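Local coordinates for protein diol-dehydratase (Roseburia inulinivorans, PDB 5I2A) that probably acts as a B12-independent glycyl-radical lyase that dehydrates 1,2-propanediol, at residues Met366-Ser371 / Pro379-Arg384; Leu462-Val465 / Tyr470-Gly473; Leu799-His804 / Ala820-Leu825. All coordinates share one frame; numbering follows the deposited sequence.

Interaction 1: Met366-Ser371 / Pro379-Arg384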
ATOM      1  N   MET A 366     -38.330  15.553  21.732  1.00 17.68           N
ATOM      2  CA  MET A 366     -38.712  15.985  20.390  1.00 15.86           C
ATOM      3  C   MET A 366     -38.286  14.981  19.314  1.00 17.08           C
ATOM      4  O   MET A 366     -38.945  14.865  18.286  1.00 17.52           O
ATOM      5  CB  MET A 366     -38.146  17.372  20.108  1.00 17.18           C
ATOM      6  CG  MET A 366     -38.819  18.441  21.004  1.00 19.22           C
ATOM      7  SD  MET A 366     -37.953  20.017  21.109  1.00 28.27           S
ATOM      8  CE  MET A 366     -38.132  20.534  19.418  1.00 13.70           C
ATOM      9  N   CYS A 367     -37.209  14.238  19.570  1.00 15.06           N
ATOM     10  CA  CYS A 367     -36.785  13.172  18.658  1.00 15.51           C
ATOM     11  C   CYS A 367     -37.813  12.038  18.640  1.00 14.58           C
ATOM     12  O   CYS A 367     -38.143  11.495  17.591  1.00 15.86           O
ATOM     13  CB  CYS A 367     -35.401  12.650  19.058  1.00 12.20           C
ATOM     14  SG  CYS A 367     -34.061  13.838  18.766  1.00 17.13           S
ATOM     15  N   ILE A 368     -38.332  11.690  19.808  1.00 16.32           N
ATOM     16  CA  ILE A 368     -39.384  10.690  19.888  1.00 16.17           C
ATOM     17  C   ILE A 368     -40.654  11.172  19.148  1.00 17.23           C
ATOM     18  O   ILE A 368     -41.292  10.419  18.417  1.00 14.35           O
ATOM     19  CB  ILE A 368     -39.716  10.360  21.350  1.00 15.75           C
ATOM     20  CG1 ILE A 368     -38.511   9.712  22.031  1.00 15.57           C
ATOM     21  CG2 ILE A 368     -40.915   9.441  21.430  1.00 18.57           C
ATOM     22  CD1 ILE A 368     -38.702   9.448  23.510  1.00 15.02           C
ATOM     23  N   THR A 369     -40.987  12.442  19.319  1.00 18.23           N
ATOM     24  CA  THR A 369     -42.157  13.020  18.664  1.00 17.95           C
ATOM     25  C   THR A 369     -41.975  12.989  17.150  1.00 16.73           C
ATOM     26  O   THR A 369     -42.915  12.702  16.403  1.00 18.70           O
ATOM     27  CB  THR A 369     -42.415  14.470  19.141  1.00 18.96           C
ATOM     28  OG1 THR A 369     -42.787  14.467  20.526  1.00 18.58           O
ATOM     29  CG2 THR A 369     -43.537  15.121  18.336  1.00 18.04           C
ATOM     30  N   ALA A 370     -40.762  13.277  16.696  1.00 16.14           N
ATOM     31  CA  ALA A 370     -40.508  13.313  15.266  1.00 15.35           C
ATOM     32  C   ALA A 370     -40.734  11.935  14.635  1.00 15.05           C
ATOM     33  O   ALA A 370     -41.278  11.834  13.542  1.00 17.73           O
ATOM     34  CB  ALA A 370     -39.097  13.824  14.975  1.00 12.22           C
ATOM     35  N   SER A 371     -40.353  10.879  15.338  1.00 14.87           N
ATOM     36  CA  SER A 371     -40.645   9.523  14.870  1.00 17.02           C
ATOM     37  C   SER A 371     -42.159   9.268  14.766  1.00 21.28           C
ATOM     38  O   SER A 371     -42.622   8.570  13.872  1.00 15.91           O
ATOM     39  CB  SER A 371     -40.002   8.497  15.804  1.00 13.99           C
ATOM     40  OG  SER A 371     -38.592   8.516  15.688  1.00 16.68           O
ATOM     41  N   PRO A 379     -35.142   7.577  11.155  1.00 16.13           N
ATOM     42  CA  PRO A 379     -33.947   6.905  11.678  1.00 12.09           C
ATOM     43  C   PRO A 379     -34.309   5.727  12.576  1.00 13.13           C
ATOM     44  O   PRO A 379     -35.474   5.594  12.980  1.00 13.70           O
ATOM     45  CB  PRO A 379     -33.243   8.003  12.481  1.00 14.53           C
ATOM     46  CG  PRO A 379     -34.392   8.914  12.930  1.00 16.66           C
ATOM     47  CD  PRO A 379     -35.349   8.906  11.764  1.00 13.38           C
ATOM     48  N   SER A 380     -33.326   4.876  12.862  1.00 11.50           N
ATOM     49  CA  SER A 380     -33.503   3.801  13.813  1.00 12.54           C
ATOM     50  C   SER A 380     -33.347   4.403  15.214  1.00 14.75           C
ATOM     51  O   SER A 380     -32.260   4.378  15.822  1.00 12.85           O
ATOM     52  CB  SER A 380     -32.500   2.658  13.565  1.00 12.72           C
ATOM     53  OG  SER A 380     -32.654   2.084  12.270  1.00 13.93           O
ATOM     54  N   LEU A 381     -34.448   4.958  15.708  1.00 12.78           N
ATOM     55  CA  LEU A 381     -34.473   5.632  16.995  1.00 13.56           C
ATOM     56  C   LEU A 381     -34.171   4.684  18.150  1.00 15.61           C
ATOM     57  O   LEU A 381     -34.706   3.581  18.243  1.00 12.77           O
ATOM     58  CB  LEU A 381     -35.827   6.305  17.223  1.00 12.64           C
ATOM     59  CG  LEU A 381     -35.908   7.177  18.467  1.00 13.61           C
ATOM     60  CD1 LEU A 381     -35.026   8.397  18.300  1.00 13.19           C
ATOM     61  CD2 LEU A 381     -37.359   7.589  18.733  1.00 14.05           C
ATOM     62  N   SER A 382     -33.311   5.140  19.039  1.00 12.35           N
ATOM     63  CA  SER A 382     -32.905   4.341  20.176  1.00 11.54           C
ATOM     64  C   SER A 382     -32.984   5.135  21.472  1.00 12.75           C
ATOM     65  O   SER A 382     -32.959   6.366  21.464  1.00 13.94           O
ATOM     66  CB  SER A 382     -31.482   3.834  19.960  1.00 12.00           C
ATOM     67  OG  SER A 382     -31.410   3.043  18.804  1.00 13.38           O
ATOM     68  N   ILE A 383     -33.049   4.432  22.591  1.00 12.76           N
ATOM     69  CA  ILE A 383     -32.951   5.100  23.872  1.00 12.72           C
ATOM     70  C   ILE A 383     -31.958   4.374  24.782  1.00 14.19           C
ATOM     71  O   ILE A 383     -31.927   3.144  24.844  1.00 13.54           O
ATOM     72  CB  ILE A 383     -34.342   5.221  24.559  1.00 14.51           C
ATOM     73  CG1 ILE A 383     -34.224   5.984  25.882  1.00 11.37           C
ATOM     74  CG2 ILE A 383     -34.988   3.840  24.745  1.00 10.59           C
ATOM     75  CD1 ILE A 383     -35.577   6.444  26.443  1.00 13.45           C
ATOM     76  N   ARG A 384     -31.113   5.149  25.444  1.00 14.43           N
ATOM     77  CA  ARG A 384     -30.222   4.610  26.452  1.00 13.65           C
ATOM     78  C   ARG A 384     -30.940   4.586  27.798  1.00 17.08           C
ATOM     79  O   ARG A 384     -31.360   5.619  28.295  1.00 16.26           O
ATOM     80  CB  ARG A 384     -28.938   5.439  26.547  1.00 12.92           C
ATOM     81  CG  ARG A 384     -27.952   5.192  25.426  1.00 11.48           C
ATOM     82  CD  ARG A 384     -26.706   6.076  25.556  1.00 13.18           C
ATOM     83  NE  ARG A 384     -26.158   6.076  26.909  1.00 13.55           N
ATOM     84  CZ  ARG A 384     -25.053   6.730  27.262  1.00 13.84           C
ATOM     85  NH1 ARG A 384     -24.359   7.422  26.359  1.00 11.46           N
ATOM     86  NH2 ARG A 384     -24.646   6.696  28.519  1.00 13.09           N
TER
HETATM   87  O   HOH W   1     -37.756   7.286  13.411  1.00 15.50           O
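Ser371 OG is gripped by a water and by the indole NE1 of Trp320, while one side of the hydroxyl lies against Leu381. The water sits 2.7 Å from Ser371 OG and donates to Pro379 O at 2.9 Å, bridging the helix to the residue just ahead of the strand although no direct hydrogen bond crosses the contact. A serine suits this place: it is small enough to admit Leu381 CD2 to 3.4 Å of its OG, and its buried oxygen finds polar partners.

Leu381 supplies the apolar half of the contact. With CG anti to the backbone N (chi1 -173°), the branched end reaches across to the helix. Leu381 CD2 meets the backbone at Ile368 CA (3.9 Å) and the CG1 of the same isoleucine at 4.1 Å, the two side chains crossing at about a right angle. The second methyl, Leu381 CD1, lies 4.3 Å from Cys367 CB. Leu400 of helix 391-402 touches both Leu381 and Ile368 and continues this apolar layer.

The helix runs roughly antiparallel to the strand, 148° between their directions and 9.7 Å between the segment axes. This is the returning half of a beta-alpha-beta unit, in which helix 362-374 connects parallel strands 346-350 and 380-385.

Interaction 2: Leu462-Val465 / Tyr470-Gly473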
ATOM      1  N   LEU A 462     -22.789 -27.223  13.208  1.00 15.47           N
ATOM      2  CA  LEU A 462     -23.532 -28.305  13.853  1.00 16.45           C
ATOM      3  C   LEU A 462     -23.877 -29.401  12.835  1.00 16.17           C
ATOM      4  O   LEU A 462     -23.694 -30.583  13.099  1.00 17.34           O
ATOM      5  CB  LEU A 462     -24.815 -27.780  14.516  1.00 17.45           C
ATOM      6  CG  LEU A 462     -25.704 -28.848  15.167  1.00 17.03           C
ATOM      7  CD1 LEU A 462     -24.985 -29.528  16.328  1.00 16.34           C
ATOM      8  CD2 LEU A 462     -27.019 -28.234  15.642  1.00 18.49           C
ATOM      9  N   GLU A 463     -24.376 -28.999  11.679  1.00 13.28           N
ATOM     10  CA  GLU A 463     -24.630 -29.947  10.598  1.00 16.70           C
ATOM     11  C   GLU A 463     -23.361 -30.707  10.211  1.00 19.98           C
ATOM     12  O   GLU A 463     -23.425 -31.889   9.894  1.00 18.61           O
ATOM     13  CB  GLU A 463     -25.198 -29.240   9.377  1.00 15.89           C
ATOM     14  CG  GLU A 463     -26.618 -28.749   9.562  1.00 18.11           C
ATOM     15  CD  GLU A 463     -27.228 -28.268   8.258  1.00 21.99           C
ATOM     16  OE1 GLU A 463     -26.942 -27.128   7.838  1.00 23.31           O
ATOM     17  OE2 GLU A 463     -27.975 -29.040   7.641  1.00 19.83           O
ATOM     18  N   MET A 464     -22.209 -30.039  10.262  1.00 15.21           N
ATOM     19  CA  MET A 464     -20.950 -30.696   9.926  1.00 15.48           C
ATOM     20  C   MET A 464     -20.564 -31.769  10.950  1.00 17.53           C
ATOM     21  O   MET A 464     -19.862 -32.720  10.617  1.00 18.20           O
ATOM     22  CB  MET A 464     -19.816 -29.677   9.787  1.00 15.77           C
ATOM     23  CG  MET A 464     -19.899 -28.804   8.535  1.00 15.35           C
ATOM     24  SD  MET A 464     -20.063 -29.691   6.956  1.00 19.18           S
ATOM     25  CE  MET A 464     -21.835 -29.624   6.678  1.00 15.66           C
ATOM     26  N   VAL A 465     -21.021 -31.640  12.188  1.00 16.91           N
ATOM     27  CA  VAL A 465     -20.721 -32.694  13.152  1.00 19.87           C
ATOM     28  C   VAL A 465     -21.418 -33.986  12.720  1.00 18.39           C
ATOM     29  O   VAL A 465     -20.822 -35.058  12.775  1.00 21.29           O
ATOM     30  CB  VAL A 465     -21.136 -32.323  14.587  1.00 21.52           C
ATOM     31  CG1 VAL A 465     -20.827 -33.480  15.548  1.00 17.53           C
ATOM     32  CG2 VAL A 465     -20.400 -31.072  15.037  1.00 18.44           C
ATOM     33  N   TYR A 470     -18.715 -33.165   5.672  1.00 18.22           N
ATOM     34  CA  TYR A 470     -19.112 -33.279   4.275  1.00 19.12           C
ATOM     35  C   TYR A 470     -20.381 -32.488   4.011  1.00 23.33           C
ATOM     36  O   TYR A 470     -21.248 -32.349   4.881  1.00 22.87           O
ATOM     37  CB  TYR A 470     -19.320 -34.741   3.872  1.00 24.37           C
ATOM     38  CG  TYR A 470     -18.023 -35.486   3.646  1.00 21.18           C
ATOM     39  CD1 TYR A 470     -17.286 -35.958   4.717  1.00 25.14           C
ATOM     40  CD2 TYR A 470     -17.531 -35.695   2.362  1.00 26.50           C
ATOM     41  CE1 TYR A 470     -16.089 -36.626   4.522  1.00 29.94           C
ATOM     42  CE2 TYR A 470     -16.336 -36.365   2.154  1.00 27.76           C
ATOM     43  CZ  TYR A 470     -15.624 -36.827   3.239  1.00 31.20           C
ATOM     44  OH  TYR A 470     -14.443 -37.490   3.056  1.00 42.01           O
ATOM     45  N   ASP A 471     -20.483 -31.965   2.805  1.00 19.20           N
ATOM     46  CA  ASP A 471     -21.670 -31.248   2.392  1.00 24.55           C
ATOM     47  C   ASP A 471     -21.983 -31.692   0.977  1.00 28.46           C
ATOM     48  O   ASP A 471     -21.168 -31.519   0.074  1.00 28.15           O
ATOM     49  CB  ASP A 471     -21.458 -29.735   2.470  1.00 23.94           C
ATOM     50  CG  ASP A 471     -22.738 -28.948   2.262  1.00 24.63           C
ATOM     51  OD1 ASP A 471     -23.792 -29.394   2.745  1.00 30.49           O
ATOM     52  OD2 ASP A 471     -22.688 -27.887   1.613  1.00 24.06           O
ATOM     53  N   ASN A 472     -23.145 -32.305   0.800  1.00 31.63           N
ATOM     54  CA  ASN A 472     -23.550 -32.792  -0.509  1.00 36.09           C
ATOM     55  C   ASN A 472     -22.473 -33.613  -1.218  1.00 33.04           C
ATOM     56  O   ASN A 472     -22.209 -33.415  -2.401  1.00 39.77           O
ATOM     57  CB  ASN A 472     -23.967 -31.623  -1.399  1.00 35.90           C
ATOM     58  CG  ASN A 472     -25.209 -31.932  -2.195  1.00 47.33           C
ATOM     59  OD1 ASN A 472     -26.073 -32.683  -1.735  1.00 46.26           O
ATOM     60  ND2 ASN A 472     -25.283 -31.404  -3.419  1.00 38.55           N
ATOM     61  N   GLY A 473     -21.833 -34.514  -0.480  1.00 31.90           N
ATOM     62  CA  GLY A 473     -20.863 -35.421  -1.064  1.00 29.67           C
ATOM     63  C   GLY A 473     -19.426 -34.935  -1.143  1.00 28.29           C
ATOM     64  O   GLY A 473     -18.532 -35.724  -1.406  1.00 33.75           O
TER
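Met464 meets the backbone of Tyr470 with SD and CE, and Asp471 CB with CE alone, at the end of a folded side chain. CG stands beside the backbone N, opposite the carbonyl carbon (chi1 -72°), and two further bends, chi2 -53° and chi3 97°, curl the thioether round onto the backbone that follows the helix. There Met464 CE comes within 3.3 Å of Tyr470 O and SD within 3.6 Å of that same Tyr470 O. The methyl CE of Met464 also lies 4.2 Å from Asp471 CB. Methionine fits because its unbranched, flexible chain can make these turns; Phe153 and Gln499 touch it too.

Tyr470 contributes its backbone, for its CB is directed away from the helix, and its ring has Gly473 O at the edge, in plane. Asp471 offers its CB to the methyl and uses carboxylate OD2 on His151. Were Met464 replaced by alanine, the thioether would be gone and a gap would probably open beside Tyr470 O and Asp471 CB.

Tyr470 O already accepts a hydrogen bond from Ser467 OG. A thioether has no N-H or O-H to donate, so Met464 adds mainly dispersion, perhaps with a slight attraction between the polarised CE methyl and Tyr470 O.

Interaction 3: Leu799-His804 / Ala820-Leu825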
ATOM      1  N   LEU A 799     -51.703 -10.523   8.905  1.00 16.12           N
ATOM      2  CA  LEU A 799     -52.319 -11.379   7.883  1.00 17.58           C
ATOM      3  C   LEU A 799     -53.138 -10.559   6.891  1.00 16.73           C
ATOM      4  O   LEU A 799     -53.037 -10.774   5.694  1.00 18.25           O
ATOM      5  CB  LEU A 799     -53.197 -12.462   8.519  1.00 16.47           C
ATOM      6  CG  LEU A 799     -52.444 -13.495   9.364  1.00 22.53           C
ATOM      7  CD1 LEU A 799     -53.404 -14.450  10.059  1.00 24.11           C
ATOM      8  CD2 LEU A 799     -51.441 -14.269   8.506  1.00 22.22           C
ATOM      9  N   ASP A 800     -53.937  -9.614   7.385  1.00 17.98           N
ATOM     10  CA  ASP A 800     -54.724  -8.761   6.491  1.00 16.44           C
ATOM     11  C   ASP A 800     -53.825  -7.905   5.587  1.00 19.72           C
ATOM     12  O   ASP A 800     -54.171  -7.643   4.435  1.00 18.11           O
ATOM     13  CB  ASP A 800     -55.674  -7.848   7.274  1.00 16.57           C
ATOM     14  CG  ASP A 800     -56.815  -7.312   6.401  1.00 19.29           C
ATOM     15  OD1 ASP A 800     -57.344  -8.090   5.595  1.00 20.33           O
ATOM     16  OD2 ASP A 800     -57.176  -6.126   6.507  1.00 16.35           O
ATOM     17  N   ALA A 801     -52.684  -7.462   6.111  1.00 15.07           N
ATOM     18  CA  ALA A 801     -51.751  -6.654   5.327  1.00 17.46           C
ATOM     19  C   ALA A 801     -51.097  -7.495   4.227  1.00 18.81           C
ATOM     20  O   ALA A 801     -50.728  -6.975   3.175  1.00 22.85           O
ATOM     21  CB  ALA A 801     -50.684  -6.026   6.225  1.00 16.38           C
ATOM     22  N   GLN A 802     -50.977  -8.796   4.466  1.00 18.60           N
ATOM     23  CA  GLN A 802     -50.531  -9.709   3.427  1.00 20.38           C
ATOM     24  C   GLN A 802     -51.579  -9.867   2.343  1.00 22.20           C
ATOM     25  O   GLN A 802     -51.253  -9.826   1.167  1.00 25.73           O
ATOM     26  CB  GLN A 802     -50.192 -11.081   4.002  1.00 22.86           C
ATOM     27  CG  GLN A 802     -48.835 -11.153   4.667  1.00 20.47           C
ATOM     28  CD  GLN A 802     -48.385 -12.583   4.907  1.00 25.22           C
ATOM     29  OE1 GLN A 802     -49.181 -13.435   5.291  1.00 22.57           O
ATOM     30  NE2 GLN A 802     -47.101 -12.857   4.668  1.00 17.21           N
ATOM     31  N   ALA A 803     -52.835 -10.039   2.750  1.00 21.50           N
ATOM     32  CA  ALA A 803     -53.930 -10.270   1.812  1.00 22.36           C
ATOM     33  C   ALA A 803     -54.319  -9.010   1.043  1.00 24.25           C
ATOM     34  O   ALA A 803     -54.682  -9.079  -0.126  1.00 23.93           O
ATOM     35  CB  ALA A 803     -55.145 -10.830   2.551  1.00 19.65           C
ATOM     36  N   HIS A 804     -54.247  -7.860   1.704  1.00 22.08           N
ATOM     37  CA  HIS A 804     -54.658  -6.601   1.100  1.00 19.45           C
ATOM     38  C   HIS A 804     -53.665  -5.496   1.412  1.00 21.32           C
ATOM     39  O   HIS A 804     -53.964  -4.617   2.213  1.00 18.74           O
ATOM     40  CB  HIS A 804     -56.051  -6.193   1.598  1.00 22.91           C
ATOM     41  CG  HIS A 804     -57.075  -7.278   1.478  1.00 25.96           C
ATOM     42  ND1 HIS A 804     -57.719  -7.564   0.292  1.00 27.93           N
ATOM     43  CD2 HIS A 804     -57.551  -8.159   2.388  1.00 25.15           C
ATOM     44  CE1 HIS A 804     -58.546  -8.577   0.478  1.00 23.02           C
ATOM     45  NE2 HIS A 804     -58.466  -8.955   1.742  1.00 27.14           N
ATOM     46  N   ALA A 820     -39.277  -1.279   9.347  1.00 13.63           N
ATOM     47  CA  ALA A 820     -39.491  -1.215   7.918  1.00 13.11           C
ATOM     48  C   ALA A 820     -40.981  -1.212   7.587  1.00 14.98           C
ATOM     49  O   ALA A 820     -41.818  -1.600   8.412  1.00 13.90           O
ATOM     50  CB  ALA A 820     -38.790  -2.381   7.234  1.00 13.52           C
ATOM     51  N   LEU A 821     -41.307  -0.746   6.390  1.00 12.94           N
ATOM     52  CA  LEU A 821     -42.674  -0.823   5.901  1.00 13.87           C
ATOM     53  C   LEU A 821     -42.986  -2.285   5.576  1.00 14.55           C
ATOM     54  O   LEU A 821     -42.302  -2.910   4.762  1.00 12.94           O
ATOM     55  CB  LEU A 821     -42.859   0.088   4.680  1.00 13.86           C
ATOM     56  CG  LEU A 821     -42.866   1.584   5.025  1.00 15.31           C
ATOM     57  CD1 LEU A 821     -42.592   2.423   3.803  1.00 15.71           C
ATOM     58  CD2 LEU A 821     -44.223   1.961   5.645  1.00 15.81           C
ATOM     59  N   PHE A 822     -43.993  -2.827   6.247  1.00 13.89           N
ATOM     60  CA  PHE A 822     -44.351  -4.247   6.138  1.00 11.95           C
ATOM     61  C   PHE A 822     -44.600  -4.700   4.710  1.00 16.32           C
ATOM     62  O   PHE A 822     -44.169  -5.788   4.313  1.00 14.20           O
ATOM     63  CB  PHE A 822     -45.595  -4.550   6.979  1.00 13.78           C
ATOM     64  CG  PHE A 822     -45.927  -6.019   7.073  1.00 13.16           C
ATOM     65  CD1 PHE A 822     -45.140  -6.878   7.813  1.00 15.07           C
ATOM     66  CD2 PHE A 822     -47.023  -6.536   6.410  1.00 15.49           C
ATOM     67  CE1 PHE A 822     -45.441  -8.232   7.905  1.00 14.11           C
ATOM     68  CE2 PHE A 822     -47.335  -7.882   6.497  1.00 16.27           C
ATOM     69  CZ  PHE A 822     -46.542  -8.733   7.243  1.00 15.05           C
ATOM     70  N   THR A 823     -45.304  -3.877   3.936  1.00 14.14           N
ATOM     71  CA  THR A 823     -45.641  -4.288   2.583  1.00 15.33           C
ATOM     72  C   THR A 823     -44.476  -4.059   1.612  1.00 20.16           C
ATOM     73  O   THR A 823     -44.625  -4.314   0.433  1.00 20.06           O
ATOM     74  CB  THR A 823     -46.910  -3.570   2.030  1.00 15.49           C
ATOM     75  OG1 THR A 823     -46.691  -2.159   1.953  1.00 17.39           O
ATOM     76  CG2 THR A 823     -48.125  -3.846   2.914  1.00 16.34           C
ATOM     77  N   THR A 824     -43.324  -3.582   2.090  1.00 18.40           N
ATOM     78  CA  THR A 824     -42.130  -3.569   1.233  1.00 18.90           C
ATOM     79  C   THR A 824     -41.270  -4.803   1.487  1.00 17.53           C
ATOM     80  O   THR A 824     -40.220  -4.969   0.883  1.00 19.25           O
ATOM     81  CB  THR A 824     -41.240  -2.310   1.431  1.00 17.43           C
ATOM     82  OG1 THR A 824     -40.649  -2.324   2.739  1.00 19.46           O
ATOM     83  CG2 THR A 824     -42.040  -1.032   1.236  1.00 14.99           C
ATOM     84  N   LEU A 825     -41.707  -5.657   2.400  1.00 14.86           N
ATOM     85  CA  LEU A 825     -40.975  -6.874   2.708  1.00 15.68           C
ATOM     86  C   LEU A 825     -41.529  -8.056   1.914  1.00 21.24           C
ATOM     87  O   LEU A 825     -42.729  -8.106   1.626  1.00 16.74           O
ATOM     88  CB  LEU A 825     -41.046  -7.171   4.206  1.00 13.17           C
ATOM     89  CG  LEU A 825     -40.583  -6.040   5.125  1.00 16.01           C
ATOM     90  CD1 LEU A 825     -40.614  -6.483   6.575  1.00 12.71           C
ATOM     91  CD2 LEU A 825     -39.171  -5.549   4.742  1.00 15.01           C
TER
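The Phe822 ring meets helix 795-803 along its CD2-CE2 side: Gln802 CG comes up at the edge, near the ring plane, 4.0 Å from Phe822 CE2. Ala801 CB approaches obliquely, 3.7 Å from Phe822 CD2. Planes of the Gln802 amide and the Phe822 ring stand 47° apart, so the two do not stack. The amide NE2 hydrogen-bonds Asp831 and Gln830, which probably sets its orientation, while Ile834 touches both the glutamine and the ring. With CG anti to the backbone N (chi1 -172°), Phe822 stretches towards the helix, where alanine's lone methyl lets the ring draw close.

Both segments fall in the Glycine radical family region: strands 812-814 and 819-821 form a hairpin whose turn holds Gly817, the predicted radical site, which is unmodified here. Phe822 begins the short 3-10 segment that leaves the hairpin.

Next along, a chi1 of 62° sets Thr823 CG2 anti to the carbonyl carbon, beside the backbone N, from where it comes within 4.1 Å of Ala801 O. Thr824 fastens the turn from within. Its OG1 lies 2.7 Å from Leu821 O, on a lone pair in the carbonyl plane, and Leu821 O also accepts a hydrogen bond from Thr824 N at 2.9 Å.

Interactions 1 and 3 are the nearer pair, with centres 24 Å apart and nearest atoms about 8 Å apart. Both adjoin the same mixed sheet: strand 380-385 belongs to it, as does strand 787-792, which leads into helix 795-803. Both also relate to the loop of predicted radical site Gly817: Ser380 of interaction 1 touches Tyr818, the neighbour of Gly817, and the two segments of interaction 3 lie before and after that loop in the chain. Interaction 2 lies on the other side of the chain's centre from interaction 1, 45 Å from it and 36 Å from interaction 3, centre to centre. Its nearest atoms are about 25 Å from those of interaction 3, so it belongs to a remote part of the fold.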